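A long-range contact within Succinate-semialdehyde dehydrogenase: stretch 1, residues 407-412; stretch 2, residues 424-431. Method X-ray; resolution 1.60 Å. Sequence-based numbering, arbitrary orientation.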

# COMPACT_ATOMS: atom_id res chain seq x y z
N ILE A 407 -19.19 12.50 -1.65
CA ILE A 407 -18.63 12.37 -0.30
C ILE A 407 -17.22 11.79 -0.36
O ILE A 407 -16.97 10.79 -1.05
CB ILE A 407 -19.50 11.48 0.62
CG1 ILE A 407 -20.96 11.92 0.58
CG2 ILE A 407 -18.98 11.54 2.05
CD1 ILE A 407 -21.16 13.41 0.89
N GLU A 408 -16.30 12.44 0.34
CA GLU A 408 -14.92 11.98 0.45
C GLU A 408 -14.84 10.90 1.52
O GLU A 408 -14.60 11.19 2.71
CB GLU A 408 -14.00 13.16 0.79
CG GLU A 408 -13.91 14.18 -0.33
CD GLU A 408 -13.02 15.36 -0.00
OE1 GLU A 408 -12.81 15.65 1.19
OE2 GLU A 408 -12.53 16.00 -0.96
N THR A 409 -15.06 9.66 1.10
CA THR A 409 -15.12 8.53 2.02
C THR A 409 -15.00 7.24 1.23
O THR A 409 -15.22 7.22 0.02
CB THR A 409 -16.46 8.53 2.80
OG1 THR A 409 -16.37 7.59 3.87
CG2 THR A 409 -17.62 8.15 1.89
N GLY A 410 -14.66 6.15 1.91
CA GLY A 410 -14.44 4.88 1.24
C GLY A 410 -15.70 4.07 0.96
O GLY A 410 -15.69 3.19 0.09
N MET A 411 -16.77 4.35 1.69
CA MET A 411 -18.01 3.58 1.57
C MET A 411 -19.24 4.45 1.77
O MET A 411 -19.28 5.29 2.66
CB MET A 411 -18.03 2.44 2.59
CG MET A 411 -16.91 1.43 2.42
SD MET A 411 -16.83 0.20 3.72
CE MET A 411 -16.28 1.19 5.11
N SER A 412 -20.26 4.21 0.96
CA SER A 412 -21.53 4.92 1.13
C SER A 412 -22.67 3.93 1.15
O SER A 412 -22.82 3.14 0.21
CB SER A 412 -21.74 5.94 0.00
OG SER A 412 -20.76 6.96 0.04
N LEU A 424 -17.89 -7.37 -0.70
CA LEU A 424 -17.84 -5.90 -0.74
C LEU A 424 -16.53 -5.37 -0.15
O LEU A 424 -16.17 -5.73 0.98
CB LEU A 424 -19.02 -5.31 0.04
CG LEU A 424 -20.44 -5.69 -0.39
CD1 LEU A 424 -21.49 -5.00 0.49
CD2 LEU A 424 -20.66 -5.37 -1.86
N PRO A 425 -15.81 -4.50 -0.89
CA PRO A 425 -14.56 -3.96 -0.35
C PRO A 425 -14.81 -3.01 0.81
O PRO A 425 -15.79 -2.24 0.80
CB PRO A 425 -13.95 -3.21 -1.54
CG PRO A 425 -15.12 -2.87 -2.42
CD PRO A 425 -16.12 -3.98 -2.23
N PHE A 426 -13.93 -3.08 1.80
CA PHE A 426 -14.09 -2.30 3.03
C PHE A 426 -12.82 -1.53 3.31
O PHE A 426 -11.75 -2.12 3.47
CB PHE A 426 -14.40 -3.25 4.19
CG PHE A 426 -14.86 -2.57 5.46
CD1 PHE A 426 -13.98 -1.80 6.22
CD2 PHE A 426 -16.16 -2.74 5.92
CE1 PHE A 426 -14.39 -1.19 7.39
CE2 PHE A 426 -16.58 -2.13 7.10
CZ PHE A 426 -15.70 -1.36 7.84
N GLY A 427 -12.92 -0.21 3.39
CA GLY A 427 -11.78 0.62 3.76
C GLY A 427 -12.09 2.09 3.61
O GLY A 427 -13.17 2.46 3.15
N GLY A 428 -11.13 2.92 4.00
CA GLY A 428 -11.36 4.36 4.02
C GLY A 428 -10.26 5.18 3.36
O GLY A 428 -9.41 4.67 2.62
N ILE A 429 -10.32 6.48 3.63
CA ILE A 429 -9.29 7.43 3.21
C ILE A 429 -9.01 8.35 4.39
O ILE A 429 -9.58 8.16 5.47
CB ILE A 429 -9.74 8.27 1.99
CG1 ILE A 429 -11.00 9.05 2.33
CG2 ILE A 429 -9.97 7.36 0.78
CD1 ILE A 429 -11.47 10.02 1.23
N LYS A 430 -8.13 9.33 4.20
CA LYS A 430 -7.75 10.26 5.27
C LYS A 430 -7.27 9.50 6.51
O LYS A 430 -6.52 8.52 6.38
CB LYS A 430 -8.88 11.26 5.57
CG LYS A 430 -9.29 12.09 4.33
CD LYS A 430 -10.39 13.11 4.65
CE LYS A 430 -10.91 13.80 3.38
NZ LYS A 430 -12.02 14.78 3.70
N HIS A 431 -7.69 9.92 7.71
CA HIS A 431 -7.24 9.23 8.92
C HIS A 431 -7.98 7.92 9.18
O HIS A 431 -7.76 7.28 10.21
CB HIS A 431 -7.35 10.11 10.17
CG HIS A 431 -6.37 11.24 10.22
ND1 HIS A 431 -5.74 11.62 11.38
CD2 HIS A 431 -5.93 12.08 9.25
CE1 HIS A 431 -4.94 12.64 11.13
NE2 HIS A 431 -5.04 12.94 9.85
O HOH W 1 -14.06 12.93 4.59
O HOH W 2 -14.38 0.41 0.25

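The most unusual feature of this contact is that its centre contains no side chains at all. The CA atoms of G410 and G428 are the nearest such pair across the stretches, 4.2 Å apart, and no direct hydrogen bond joins the two backbones. Instead, the CA of G410 lies 3.3 Å from the carbonyl O of G427, with an angle of 155° at the hydrogen, a geometry that makes this a CA-H...O contact. The absence of a side chain at G410 is essential to it: a CB built at ideal geometry would point toward the second stretch and sit 1.9 Å from G427 O and 2.9 Å from G428 CA, a clash with both. G427 is under no such constraint from this contact, since a CB there would point away and find nothing of the first stretch within 5.5 Å.

The touching segments run in roughly opposite directions, 153° apart, so the residues before G410 meet those after G428, and M411 meets P425 to G427. At this latter end the main element is M411 packed on the aromatic ring of F426. The CA-to-CB bond of M411 points toward the second stretch, and its m, t, m rotamer lays the thioether over one face of the ring. M411 CE is 3.6 Å from the centroid of the F426 ring and only 6° off the ring normal, a CH-pi contact; M411 SD is 4.0 Å from the same centroid and 21° off the normal, adding a sulfur-aromatic interaction. A flexible, polarizable methionine side chain suits this position, because both its sulfur and its terminal methyl can rest on the ring. The CA-to-CB bond of F426 itself points away from the first stretch, yet the ring still offers a face to M411. M411 has the largest area covered across the contact, 85 Å² of its surface.

At the other end, apolar packing and charge pairing lie side by side. The CA-to-CB bond of I429 points toward the first stretch, and with chi1 in p and chi2 in t its CD1 reaches to 3.5 Å from E408 C and 3.6 Å from T409 N, covering the backbone where these two residues join. T409 turns its CB away, leaving mainly backbone to face the isoleucine. Beyond it, K430 extends its side chain, with chi2 to chi4 all t, so that NZ donates a hydrogen bond to OE1 of E408 at 2.8 Å, forming a salt bridge. The pairing neutralizes the charge of a buried carboxylate, whose OE2 is satisfied elsewhere in the structure.

Two waters lie between the stretches. Water 1 lies 2.6 Å from E408 O and accepts a hydrogen bond from K430 NZ at 2.9 Å, so the lysine contacts the glutamate side chain directly and shares a water with its backbone O. Water 2 lies 3.1 Å from G410 O and 3.1 Å from P425 O, the latter bond weak, and lies between two carbonyls, both acceptors, that cannot hydrogen-bond to each other. Altogether the contact buries 365 Å², summed over both sides.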